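Local coordinates for protein carbonic anhydrase (Neosartorya fumigata, PDB 7COI) that probably catalyses the reversible hydration of carbon dioxide to hydrogencarbonate as a zinc-dependent, beta-class carbonic anhydrase, at residues A[117-122]-A[176-181]; A[255-258]-A[263-266]; A[140-145]-A[194-199]; A[208-213]-A[220-225]; A[183-188]-A[202-207]. All coordinates share one frame; numbering follows the deposited sequence.

Reading from the N terminus, strand 114-119 ends in the loop that opens contact 1, and residues 176-181, at the start of helix 179-185, close it on the zinc. Contact 3 opens within that span, at the end of strand 137-142, and closes later on helix 193-206, so contacts 1 and 3 cross. Contact 5 opens inside contact 3 and closes after it, crossing it in turn and tying helix 179-185 to helix 193-206. Contact 4 follows as a helical hairpin, 208-213 with 220-225. Contact 2 comes last, joining strand 251-257 to 264-266. Contacts 1, 2 and 3 belong to the central sheet, while contacts 4 and 5 build the helical layer beside it.

Contact 1: residues A[117-122]-A[176-181]; sequences IGCSDS and TKCGGV. With ZN (zinc ion), chain F; ACT (acetate ion), chain E.
C119 and C178 meet through their sulfurs, 4.1 Å from SG to SG, because both bind the same zinc ion: C119 SG and C178 SG each lie 2.3 Å from the metal. H175 supplies the third protein ligand, and an acetate oxygen, OXT, the fourth at 2.0 Å from zinc. D121 CB packs against the acetate oxygens, CG follows at 3.7 Å from acetate O, and OD2 comes within 3.1 Å of acetate OXT, a close approach rather than a bond. Q110 of the second subunit hydrogen-bonds the acetate. With CG anti to the backbone N (chi1 -170°), the D121 carboxylate is directed from its loop toward 176-181. There a water within hydrogen-bonding distance of D121 OD2 (2.8 Å) and K177 O accepts from G179 N and so links the two segments; a salt bridge to R123 is the stronger hold on OD2. D121 N donates to C119 SG, and V181 N gives a weak, N-capping bond to C178 SG. G179 N donates to acetate OXT. D121 is a zinc ligand in a structure of this protein; here it leaves the fourth site to acetate and pairs with R123, as in the open (type I) state of beta-class carbonic anhydrases.

Contact 2: residues A[255-258]-A[263-266]; sequences LIYD and FLRQ
The flat guanidinium of R265 lies over the side chain of I256, the two running in the same direction from neighbouring strands. I256 CB sits 3.9 Å above the guanidinium plane of R265, over its centre, and I256 CG2 is 3.9 Å from R265 NH2. This overlap follows from R265 holding CG between its backbone N and carbonyl carbon (chi1 60°) and then extending straight to NE. The charged end goes on to E225 of helix 216-236, where NH2 makes a salt bridge, so the arginine runs alongside the isoleucine, its guanidinium face on I256 CB, on the way to its partner.

On the other face of the sheet, L255, Y257, L264 and Q266 gather. L264 sends its branches across its neighbours at a slant: L264 CD2 lies 3.7 Å from Y257 CB and 3.8 Å from Y257 CD1, at the ring edge, near its plane, and also touches L255 CD1 at 4.1 Å. Q266 instead runs parallel to L255, with its CG 3.8 Å from L255 CD2. Beyond them the second subunit packs, W91 against Y257 and N88 against L264, while Y257 also touches H175, a zinc ligand.

Main-chain bonds fix the register. I256 and R265 form a hydrogen-bonded pair, with I256 N 2.9 Å from R265 O and R265 N 2.8 Å from I256 O; D258 N also donates to F263 O. Non-hydrogen-bonded pairs, L255 with Q266 and Y257 with L264, flank it. This is an antiparallel beta hairpin, adding strand 264-266 to the edge of an otherwise parallel sheet, as expected of the beta-class carbonic anhydrase fold.

Contact 3: residues A[140-145]-A[194-199]; sequences HRNIAN and DPWLIP
W196 reaches from helix 193-206 to the end of strand 137-142, where its indole N-H meets the carbonyl of I143. This is the tight part of the contact: W196 NE1 lies 2.8 Å from I143 O, the bond is almost straight at 177°, and the oxygen sits within a few degrees of the indole plane. CG anti to the backbone N (chi1 -180°) carries the ring away from its helix and toward the strand end. Close beside the bond, I143 CB packs 3.5 Å from W196 NE1. N142 comes to the six-membered part of the ring, its ND2 3.5 Å from W196 CZ2 at the edge of the indole; the amide stands steeply to the ring, their planes 76° apart. ND2 donates to V146 O; its approach to W196 is packing at the ring edge.

The contact is looser at L197. Its CD2 approaches I143 CG2 no nearer than 4.3 Å, a plain apolar touch. No solvent side opens among the touching residues, all four being buried; H148 meets the indole with its own ring, and A156 of the second subunit packs on W196. One nearly straight bond thus satisfies the indole N-H and engages the carbonyl of I143, both on buried residues. It ties the main chain at I143, whose nearest side-chain atom is about 4 Å from the acetate at the zinc, to the helix, and is consistent with a part in holding that wall of the zinc pocket.

Contact 4: residues A[208-213]-A[220-225]; sequences LAELQS and VVRLAE
E210 and R222 meet in a salt bridge between the short helix 208-212 and helix 216-236, the carboxylate of one crossing the arginine chain of the other at about a right angle. R222 NH1 donates to E210 OE1 at 2.5 Å, a short length whose exact value is doubtful, and OE1 uses its anti lone pair. The carboxylate comes to the edge of the guanidinium, with the two planes turned 49° apart. R222 gets there by bending, chi2 and chi3 both near 60°, so that the chain curls and the guanidinium edge turns to E210. L211 CD2 packs obliquely against the start of that chain, 3.9 Å from R222 CB and CG, and reaches L223 CB at 4.3 Å.

The second shell sets both charged groups. The other oxygen of E210, OE2, accepts from H207 ND1, which would restrain the rotation of the carboxylate. R222 NE faces E225 OE1 at 3.8 Å, a long pairing, and E225 in turn belongs to the charges at the hairpin, so the network reaches that far. The axes of the runs 208-212 and 220-225 approach to 10.3 Å and lie at 145°, a roughly antiparallel pair. On the inner side L223 packs on helix 179-185 through V181 and L185, and L211 touches R204 of helix 193-206. On the outer side L208 and Q212 pack on A278 and T281 of the third subunit.

Contact 5: residues A[183-188]-A[202-207]; sequences AALGNK and QLREQH
The last turn of helix 179-185 and the G186 that follows it, with the carbonyls of A184, L185 and G186, receive the guanidinium of R204 from helix 193-206. NH1 makes both hydrogen bonds across the contact: R204 NH1 donates to A184 O at 2.9 Å, with an N-H...O angle of 139°, and more weakly to G186 O at 3.1 Å. L185 O approaches differently, 3.0 Å above one face of the R204 guanidinium and toward its rim, a position over the face, at an angle poor for a hydrogen bond. R204 reaches so far because its chain is extended throughout, CG anti to the backbone N (chi1 179°) and straight on to NE. Its aliphatic part crosses L185 at a slant, L185 CD2 4.1 Å from R204 CD. The N187 side chain lies near the guanidinium edge.

Carbonyls of the helix end and of the residue after it converge on one buried arginine, and the partial negative charge of that end would favour the cation there. R201 also bonds to G186 O, bringing two arginines near the same group of carbonyl oxygens. Around this junction, L203 from helix 193-206 packs on L223 of helix 216-236 and L185 on R216, so the three helices meet beside it. A184 lies against L200, and S282 of the third subunit packs on R204, placing the contact between the helical layer of one subunit and its neighbour.

Contact 1: residues A[117-122]-A[176-181]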
# COMPACT_ATOMS: atom_id res chain seq x y z
N ILE A 117 18.74 4.12 3.11
CA ILE A 117 17.74 3.23 2.47
C ILE A 117 18.55 2.17 1.74
O ILE A 117 19.29 2.51 0.77
CB ILE A 117 16.76 3.98 1.56
CG1 ILE A 117 16.02 5.08 2.32
CG2 ILE A 117 15.82 2.96 0.94
CD1 ILE A 117 15.27 6.07 1.47
N GLY A 118 18.51 0.94 2.23
CA GLY A 118 19.23 -0.16 1.60
C GLY A 118 18.42 -1.44 1.53
O GLY A 118 17.21 -1.47 1.84
N CYS A 119 19.10 -2.49 1.10
CA CYS A 119 18.47 -3.81 0.92
C CYS A 119 18.44 -4.53 2.27
O CYS A 119 19.37 -4.36 3.08
CB CYS A 119 19.16 -4.63 -0.16
SG CYS A 119 18.22 -6.09 -0.49
N SER A 120 17.40 -5.35 2.48
CA SER A 120 17.30 -6.28 3.63
C SER A 120 18.41 -7.35 3.64
O SER A 120 18.62 -7.97 4.70
CB SER A 120 15.97 -6.95 3.60
OG SER A 120 14.94 -6.00 3.70
N ASP A 121 19.04 -7.61 2.50
CA ASP A 121 20.17 -8.58 2.36
C ASP A 121 21.02 -8.54 3.63
O ASP A 121 21.47 -7.44 4.07
CB ASP A 121 20.97 -8.29 1.09
CG ASP A 121 21.98 -9.39 0.76
OD1 ASP A 121 22.83 -9.72 1.62
OD2 ASP A 121 21.85 -9.96 -0.34
N SER A 122 21.21 -9.70 4.26
CA SER A 122 21.90 -9.84 5.55
C SER A 122 23.36 -9.37 5.45
O SER A 122 23.95 -9.10 6.52
CB SER A 122 21.83 -11.26 6.04
OG SER A 122 22.56 -12.13 5.15
N THR A 176 25.83 -5.52 -4.93
CA THR A 176 26.13 -6.61 -5.88
C THR A 176 25.46 -7.88 -5.35
O THR A 176 25.32 -8.03 -4.10
CB THR A 176 27.65 -6.73 -6.09
OG1 THR A 176 28.24 -7.15 -4.87
CG2 THR A 176 28.26 -5.43 -6.55
N LYS A 177 25.12 -8.79 -6.26
CA LYS A 177 24.51 -10.11 -5.91
C LYS A 177 23.15 -9.90 -5.21
O LYS A 177 22.84 -10.65 -4.29
CB LYS A 177 25.45 -10.90 -5.02
CG LYS A 177 26.89 -11.00 -5.54
CD LYS A 177 26.99 -11.84 -6.78
CE LYS A 177 26.87 -13.32 -6.47
NZ LYS A 177 26.01 -14.07 -7.43
N CYS A 178 22.39 -8.88 -5.61
CA CYS A 178 21.04 -8.59 -5.04
C CYS A 178 20.03 -9.57 -5.60
O CYS A 178 19.76 -9.50 -6.80
CB CYS A 178 20.61 -7.15 -5.30
SG CYS A 178 19.03 -6.77 -4.50
N GLY A 179 19.46 -10.42 -4.74
CA GLY A 179 18.41 -11.41 -5.11
C GLY A 179 17.14 -10.77 -5.64
O GLY A 179 16.49 -11.38 -6.48
N GLY A 180 16.77 -9.57 -5.20
CA GLY A 180 15.58 -8.88 -5.72
C GLY A 180 15.82 -8.38 -7.11
O GLY A 180 14.98 -8.55 -7.99
N VAL A 181 16.99 -7.80 -7.35
CA VAL A 181 17.36 -7.36 -8.72
C VAL A 181 17.39 -8.60 -9.62
O VAL A 181 16.82 -8.56 -10.74
CB VAL A 181 18.69 -6.60 -8.68
CG1 VAL A 181 19.20 -6.35 -10.09
CG2 VAL A 181 18.54 -5.29 -7.90
ZN ZN F . 19.42 -7.08 -2.24
C ACT E . 18.30 -9.70 -1.15
O ACT E . 18.66 -10.49 -0.29
OXT ACT E . 19.34 -9.05 -1.95
CH3 ACT E . 16.84 -9.34 -1.42
O HOH W 1 20.62 -11.46 -2.41

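Contact 2: residues A[255-258]-A[263-266]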
# COMPACT_ATOMS: atom_id res chain seq x y z
N LEU A 255 24.82 4.78 -3.72
CA LEU A 255 25.98 3.91 -3.49
C LEU A 255 25.67 2.53 -4.03
O LEU A 255 24.47 2.15 -4.06
CB LEU A 255 26.32 3.79 -2.00
CG LEU A 255 26.61 5.08 -1.25
CD1 LEU A 255 26.91 4.78 0.21
CD2 LEU A 255 27.80 5.80 -1.87
N ILE A 256 26.73 1.80 -4.36
CA ILE A 256 26.70 0.32 -4.52
C ILE A 256 27.67 -0.29 -3.52
O ILE A 256 28.86 0.14 -3.45
CB ILE A 256 27.00 -0.12 -5.95
CG1 ILE A 256 25.93 0.36 -6.94
CG2 ILE A 256 27.21 -1.62 -6.00
CD1 ILE A 256 24.53 -0.25 -6.79
N TYR A 257 27.19 -1.27 -2.76
CA TYR A 257 27.96 -2.06 -1.79
C TYR A 257 28.40 -3.34 -2.48
O TYR A 257 27.55 -4.07 -2.96
CB TYR A 257 27.14 -2.38 -0.54
CG TYR A 257 27.89 -3.19 0.47
CD1 TYR A 257 29.04 -2.68 1.07
CD2 TYR A 257 27.54 -4.52 0.77
CE1 TYR A 257 29.75 -3.42 1.99
CE2 TYR A 257 28.25 -5.26 1.70
CZ TYR A 257 29.36 -4.71 2.31
OH TYR A 257 30.10 -5.43 3.21
N ASP A 258 29.71 -3.61 -2.48
CA ASP A 258 30.26 -4.86 -3.06
C ASP A 258 30.31 -5.88 -1.92
O ASP A 258 31.17 -5.72 -1.00
CB ASP A 258 31.63 -4.58 -3.70
CG ASP A 258 32.24 -5.76 -4.43
OD1 ASP A 258 31.97 -6.90 -4.02
OD2 ASP A 258 32.95 -5.52 -5.40
N PHE A 263 33.57 -2.88 0.27
CA PHE A 263 33.67 -1.46 -0.14
C PHE A 263 32.35 -0.95 -0.75
O PHE A 263 31.78 -1.56 -1.67
CB PHE A 263 34.79 -1.26 -1.17
CG PHE A 263 36.16 -1.38 -0.55
CD1 PHE A 263 36.76 -0.26 -0.01
CD2 PHE A 263 36.77 -2.61 -0.36
CE1 PHE A 263 38.03 -0.33 0.56
CE2 PHE A 263 38.02 -2.70 0.25
CZ PHE A 263 38.63 -1.56 0.72
N LEU A 264 32.00 0.25 -0.33
CA LEU A 264 31.00 1.13 -0.97
C LEU A 264 31.66 1.91 -2.11
O LEU A 264 32.80 2.42 -1.89
CB LEU A 264 30.44 2.07 0.08
CG LEU A 264 29.60 1.40 1.17
CD1 LEU A 264 29.43 2.35 2.35
CD2 LEU A 264 28.25 0.97 0.60
N ARG A 265 30.97 2.01 -3.25
CA ARG A 265 31.35 2.95 -4.34
C ARG A 265 30.21 3.92 -4.62
O ARG A 265 29.00 3.53 -4.53
CB ARG A 265 31.82 2.22 -5.59
CG ARG A 265 30.81 1.30 -6.21
CD ARG A 265 31.43 0.57 -7.38
NE ARG A 265 30.53 -0.40 -8.00
CZ ARG A 265 29.62 -0.13 -8.94
NH1 ARG A 265 29.44 1.12 -9.35
NH2 ARG A 265 28.88 -1.10 -9.44
N GLN A 266 30.56 5.19 -4.88
CA GLN A 266 29.59 6.24 -5.25
C GLN A 266 29.17 6.06 -6.72
O GLN A 266 30.04 5.76 -7.56
CB GLN A 266 30.13 7.65 -5.03
CG GLN A 266 30.35 7.97 -3.58
CD GLN A 266 30.65 9.42 -3.37
OE1 GLN A 266 29.77 10.28 -3.39
NE2 GLN A 266 31.93 9.67 -3.17

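Contact 3: residues A[140-145]-A[194-199]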
# COMPACT_ATOMS: atom_id res chain seq x y z
N HIS A 140 16.13 2.44 6.85
CA HIS A 140 15.08 1.65 6.17
C HIS A 140 15.74 0.61 5.27
O HIS A 140 16.56 0.97 4.40
CB HIS A 140 14.17 2.58 5.36
CG HIS A 140 12.94 1.93 4.81
ND1 HIS A 140 12.05 1.21 5.61
CD2 HIS A 140 12.43 1.93 3.55
CE1 HIS A 140 11.04 0.80 4.85
NE2 HIS A 140 11.26 1.20 3.59
N ARG A 141 15.34 -0.63 5.42
CA ARG A 141 15.84 -1.75 4.57
C ARG A 141 14.64 -2.56 4.10
O ARG A 141 13.76 -2.88 4.93
CB ARG A 141 16.85 -2.60 5.34
CG ARG A 141 18.18 -1.90 5.50
CD ARG A 141 19.08 -2.57 6.48
NE ARG A 141 19.58 -3.84 6.01
CZ ARG A 141 20.32 -4.67 6.75
NH1 ARG A 141 20.59 -4.39 8.01
NH2 ARG A 141 20.75 -5.79 6.22
N ASN A 142 14.57 -2.80 2.80
CA ASN A 142 13.44 -3.50 2.15
C ASN A 142 14.04 -4.37 1.04
O ASN A 142 15.29 -4.34 0.83
CB ASN A 142 12.34 -2.53 1.71
CG ASN A 142 12.77 -1.64 0.55
OD1 ASN A 142 13.73 -1.97 -0.14
ND2 ASN A 142 12.07 -0.52 0.36
N ILE A 143 13.20 -5.11 0.34
CA ILE A 143 13.69 -5.97 -0.78
C ILE A 143 14.22 -5.09 -1.93
O ILE A 143 13.43 -4.35 -2.56
CB ILE A 143 12.64 -6.96 -1.27
CG1 ILE A 143 12.23 -7.93 -0.16
CG2 ILE A 143 13.18 -7.70 -2.49
CD1 ILE A 143 13.36 -8.75 0.45
N ALA A 144 15.53 -5.17 -2.17
CA ALA A 144 16.23 -4.50 -3.30
C ALA A 144 16.14 -2.98 -3.20
O ALA A 144 16.28 -2.31 -4.24
CB ALA A 144 15.65 -4.96 -4.61
N ASN A 145 16.04 -2.43 -1.98
CA ASN A 145 16.17 -0.96 -1.77
C ASN A 145 15.29 -0.24 -2.82
O ASN A 145 15.71 0.78 -3.36
CB ASN A 145 17.65 -0.51 -1.78
CG ASN A 145 18.51 -0.99 -2.94
OD1 ASN A 145 19.06 -2.08 -2.90
ND2 ASN A 145 18.66 -0.15 -3.97
N ASP A 194 5.97 -10.23 -6.74
CA ASP A 194 5.76 -9.74 -8.12
C ASP A 194 5.38 -8.26 -8.12
O ASP A 194 6.02 -7.47 -8.80
CB ASP A 194 4.72 -10.56 -8.88
CG ASP A 194 5.20 -11.96 -9.25
OD1 ASP A 194 6.34 -12.30 -8.94
OD2 ASP A 194 4.40 -12.70 -9.86
N PRO A 195 4.33 -7.80 -7.40
CA PRO A 195 4.03 -6.37 -7.40
C PRO A 195 5.19 -5.54 -6.83
O PRO A 195 5.43 -4.42 -7.31
CB PRO A 195 2.71 -6.23 -6.61
CG PRO A 195 2.59 -7.55 -5.84
CD PRO A 195 3.31 -8.58 -6.69
N TRP A 196 5.83 -6.06 -5.80
CA TRP A 196 6.94 -5.35 -5.14
C TRP A 196 8.04 -5.04 -6.18
O TRP A 196 8.63 -3.94 -6.14
CB TRP A 196 7.50 -6.14 -3.94
CG TRP A 196 8.61 -5.35 -3.33
CD1 TRP A 196 9.96 -5.51 -3.51
CD2 TRP A 196 8.45 -4.18 -2.52
NE1 TRP A 196 10.63 -4.55 -2.84
CE2 TRP A 196 9.74 -3.68 -2.27
CE3 TRP A 196 7.34 -3.49 -2.02
CZ2 TRP A 196 9.97 -2.56 -1.48
CZ3 TRP A 196 7.56 -2.34 -1.27
CH2 TRP A 196 8.86 -1.90 -1.01
N LEU A 197 8.31 -6.00 -7.06
CA LEU A 197 9.46 -5.91 -8.00
C LEU A 197 9.10 -5.16 -9.28
O LEU A 197 10.00 -4.97 -10.10
CB LEU A 197 9.96 -7.33 -8.32
CG LEU A 197 10.59 -8.03 -7.11
CD1 LEU A 197 10.89 -9.48 -7.46
CD2 LEU A 197 11.81 -7.31 -6.60
N ILE A 198 7.86 -4.70 -9.44
CA ILE A 198 7.44 -4.07 -10.72
C ILE A 198 8.42 -2.94 -11.10
O ILE A 198 8.75 -2.84 -12.30
CB ILE A 198 5.98 -3.58 -10.66
CG1 ILE A 198 5.01 -4.74 -10.79
CG2 ILE A 198 5.74 -2.54 -11.75
CD1 ILE A 198 3.58 -4.37 -10.41
N PRO A 199 8.84 -2.02 -10.20
CA PRO A 199 9.74 -0.93 -10.61
C PRO A 199 11.04 -1.40 -11.27
O PRO A 199 11.53 -0.72 -12.18
CB PRO A 199 10.02 -0.19 -9.29
CG PRO A 199 8.75 -0.42 -8.48
CD PRO A 199 8.40 -1.86 -8.80

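Contact 4: residues A[208-213]-A[220-225]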
# COMPACT_ATOMS: atom_id res chain seq x y z
N LEU A 208 16.17 -2.71 -21.91
CA LEU A 208 16.22 -4.17 -22.21
C LEU A 208 17.42 -4.50 -23.12
O LEU A 208 18.15 -5.46 -22.81
CB LEU A 208 14.92 -4.64 -22.85
CG LEU A 208 14.84 -6.16 -23.03
CD1 LEU A 208 14.94 -6.88 -21.70
CD2 LEU A 208 13.59 -6.56 -23.80
N ALA A 209 17.62 -3.75 -24.20
CA ALA A 209 18.71 -4.00 -25.17
C ALA A 209 20.06 -3.89 -24.44
O ALA A 209 20.89 -4.82 -24.58
CB ALA A 209 18.62 -3.03 -26.33
N GLU A 210 20.25 -2.83 -23.66
CA GLU A 210 21.49 -2.60 -22.85
C GLU A 210 21.73 -3.79 -21.92
O GLU A 210 22.87 -4.28 -21.86
CB GLU A 210 21.34 -1.26 -22.10
CG GLU A 210 22.37 -1.01 -21.02
CD GLU A 210 22.09 0.25 -20.20
OE1 GLU A 210 22.83 0.53 -19.26
OE2 GLU A 210 21.10 0.93 -20.51
N LEU A 211 20.71 -4.26 -21.19
CA LEU A 211 20.89 -5.36 -20.21
C LEU A 211 21.16 -6.67 -20.94
O LEU A 211 21.96 -7.48 -20.42
CB LEU A 211 19.66 -5.48 -19.32
CG LEU A 211 19.42 -4.31 -18.37
CD1 LEU A 211 18.02 -4.40 -17.76
CD2 LEU A 211 20.51 -4.28 -17.30
N GLN A 212 20.51 -6.91 -22.09
CA GLN A 212 20.70 -8.18 -22.85
C GLN A 212 22.13 -8.24 -23.42
O GLN A 212 22.61 -9.37 -23.65
CB GLN A 212 19.63 -8.30 -23.93
CG GLN A 212 18.27 -8.74 -23.36
CD GLN A 212 17.18 -8.83 -24.39
OE1 GLN A 212 16.21 -9.56 -24.24
NE2 GLN A 212 17.30 -8.03 -25.44
N SER A 213 22.79 -7.09 -23.61
CA SER A 213 24.18 -6.99 -24.15
C SER A 213 25.23 -7.34 -23.09
O SER A 213 26.42 -7.39 -23.44
CB SER A 213 24.41 -5.60 -24.71
OG SER A 213 24.84 -4.71 -23.68
N VAL A 220 22.91 -7.81 -13.46
CA VAL A 220 22.44 -7.69 -12.06
C VAL A 220 23.07 -6.43 -11.47
O VAL A 220 22.36 -5.69 -10.82
CB VAL A 220 22.75 -8.94 -11.22
CG1 VAL A 220 22.59 -8.69 -9.73
CG2 VAL A 220 21.90 -10.12 -11.66
N VAL A 221 24.35 -6.15 -11.73
CA VAL A 221 25.00 -4.91 -11.25
C VAL A 221 24.37 -3.71 -11.96
O VAL A 221 24.10 -2.74 -11.27
CB VAL A 221 26.52 -4.95 -11.46
CG1 VAL A 221 27.18 -3.59 -11.28
CG2 VAL A 221 27.13 -5.98 -10.51
N ARG A 222 24.18 -3.75 -13.28
CA ARG A 222 23.70 -2.59 -14.06
C ARG A 222 22.30 -2.25 -13.58
O ARG A 222 22.02 -1.08 -13.33
CB ARG A 222 23.68 -2.86 -15.57
CG ARG A 222 23.24 -1.67 -16.41
CD ARG A 222 24.05 -0.41 -16.24
NE ARG A 222 25.43 -0.70 -16.65
CZ ARG A 222 25.87 -0.81 -17.91
NH1 ARG A 222 25.08 -0.61 -18.95
NH2 ARG A 222 27.14 -1.12 -18.13
N LEU A 223 21.45 -3.25 -13.45
CA LEU A 223 20.05 -3.00 -13.01
C LEU A 223 20.06 -2.50 -11.57
O LEU A 223 19.23 -1.64 -11.24
CB LEU A 223 19.22 -4.27 -13.18
CG LEU A 223 17.74 -4.10 -12.86
CD1 LEU A 223 17.12 -2.93 -13.60
CD2 LEU A 223 16.98 -5.37 -13.17
N ALA A 224 20.95 -2.99 -10.71
CA ALA A 224 21.10 -2.50 -9.32
C ALA A 224 21.44 -1.01 -9.34
O ALA A 224 20.90 -0.26 -8.58
CB ALA A 224 22.13 -3.31 -8.57
N GLU A 225 22.36 -0.59 -10.23
CA GLU A 225 22.74 0.85 -10.38
C GLU A 225 21.55 1.65 -10.90
O GLU A 225 21.33 2.75 -10.38
CB GLU A 225 23.90 1.02 -11.35
CG GLU A 225 25.16 0.34 -10.87
CD GLU A 225 26.31 0.34 -11.85
OE1 GLU A 225 26.06 0.47 -13.06
OE2 GLU A 225 27.46 0.16 -11.41

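Contact 5: residues A[183-188]-A[202-207]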
# COMPACT_ATOMS: atom_id res chain seq x y z
N ALA A 183 15.80 -11.48 -9.32
CA ALA A 183 14.40 -11.95 -9.50
C ALA A 183 13.74 -11.15 -10.63
O ALA A 183 13.03 -11.76 -11.48
CB ALA A 183 13.65 -11.82 -8.21
N ALA A 184 13.95 -9.83 -10.68
CA ALA A 184 13.33 -8.96 -11.69
C ALA A 184 13.85 -9.30 -13.10
O ALA A 184 13.14 -9.02 -14.07
CB ALA A 184 13.55 -7.50 -11.36
N LEU A 185 15.07 -9.82 -13.22
CA LEU A 185 15.66 -10.20 -14.54
C LEU A 185 15.23 -11.62 -14.95
O LEU A 185 15.52 -12.01 -16.11
CB LEU A 185 17.19 -10.10 -14.42
CG LEU A 185 17.74 -8.67 -14.41
CD1 LEU A 185 19.16 -8.64 -13.85
CD2 LEU A 185 17.68 -8.06 -15.81
N GLY A 186 14.62 -12.38 -14.05
CA GLY A 186 14.00 -13.70 -14.33
C GLY A 186 12.53 -13.57 -14.72
O GLY A 186 12.01 -12.46 -14.74
N ASN A 187 11.87 -14.67 -15.04
CA ASN A 187 10.44 -14.63 -15.44
C ASN A 187 9.72 -15.76 -14.72
O ASN A 187 8.75 -16.30 -15.26
CB ASN A 187 10.28 -14.59 -16.96
CG ASN A 187 10.78 -13.30 -17.56
OD1 ASN A 187 10.01 -12.36 -17.82
ND2 ASN A 187 12.09 -13.22 -17.75
N LYS A 188 10.12 -16.01 -13.48
CA LYS A 188 9.41 -16.89 -12.53
C LYS A 188 8.45 -16.01 -11.72
O LYS A 188 8.88 -14.91 -11.28
CB LYS A 188 10.44 -17.61 -11.66
CG LYS A 188 9.86 -18.69 -10.76
CD LYS A 188 10.95 -19.59 -10.15
CE LYS A 188 10.54 -20.25 -8.85
NZ LYS A 188 11.48 -19.89 -7.76
N GLN A 202 10.14 -2.46 -14.73
CA GLN A 202 9.94 -1.26 -15.58
C GLN A 202 11.31 -0.80 -16.11
O GLN A 202 11.41 -0.44 -17.32
CB GLN A 202 9.25 -0.16 -14.79
CG GLN A 202 7.81 -0.53 -14.39
CD GLN A 202 7.19 0.55 -13.54
OE1 GLN A 202 7.82 1.10 -12.65
NE2 GLN A 202 5.96 0.89 -13.85
N LEU A 203 12.32 -0.78 -15.24
CA LEU A 203 13.71 -0.42 -15.63
C LEU A 203 14.24 -1.46 -16.61
O LEU A 203 14.89 -1.05 -17.61
CB LEU A 203 14.60 -0.32 -14.38
CG LEU A 203 14.34 0.90 -13.52
CD1 LEU A 203 15.06 0.75 -12.19
CD2 LEU A 203 14.78 2.17 -14.25
N ARG A 204 13.95 -2.74 -16.38
CA ARG A 204 14.38 -3.81 -17.31
C ARG A 204 13.80 -3.56 -18.71
O ARG A 204 14.56 -3.63 -19.72
CB ARG A 204 13.95 -5.16 -16.75
CG ARG A 204 14.31 -6.32 -17.66
CD ARG A 204 13.82 -7.61 -17.04
NE ARG A 204 14.05 -8.73 -17.94
CZ ARG A 204 13.56 -9.94 -17.78
NH1 ARG A 204 12.80 -10.23 -16.72
NH2 ARG A 204 13.82 -10.85 -18.70
N GLU A 205 12.50 -3.27 -18.80
CA GLU A 205 11.82 -2.96 -20.08
C GLU A 205 12.50 -1.76 -20.73
O GLU A 205 12.81 -1.84 -21.93
CB GLU A 205 10.33 -2.67 -19.90
CG GLU A 205 9.60 -2.23 -21.15
CD GLU A 205 8.16 -1.78 -20.89
OE1 GLU A 205 7.72 -0.80 -21.50
OE2 GLU A 205 7.45 -2.43 -20.09
N GLN A 206 12.72 -0.68 -19.98
CA GLN A 206 13.25 0.58 -20.53
C GLN A 206 14.68 0.37 -21.04
O GLN A 206 15.09 1.10 -21.97
CB GLN A 206 13.29 1.70 -19.50
CG GLN A 206 11.94 2.17 -18.97
CD GLN A 206 12.13 2.93 -17.66
OE1 GLN A 206 13.12 3.65 -17.47
NE2 GLN A 206 11.20 2.73 -16.73
N HIS A 207 15.45 -0.51 -20.42
CA HIS A 207 16.91 -0.69 -20.69
C HIS A 207 17.16 -2.09 -21.26
O HIS A 207 18.29 -2.62 -21.06
CB HIS A 207 17.70 -0.44 -19.39
CG HIS A 207 17.59 0.96 -18.91
ND1 HIS A 207 18.45 1.95 -19.32
CD2 HIS A 207 16.73 1.56 -18.07
CE1 HIS A 207 18.12 3.10 -18.77
NE2 HIS A 207 17.09 2.88 -17.96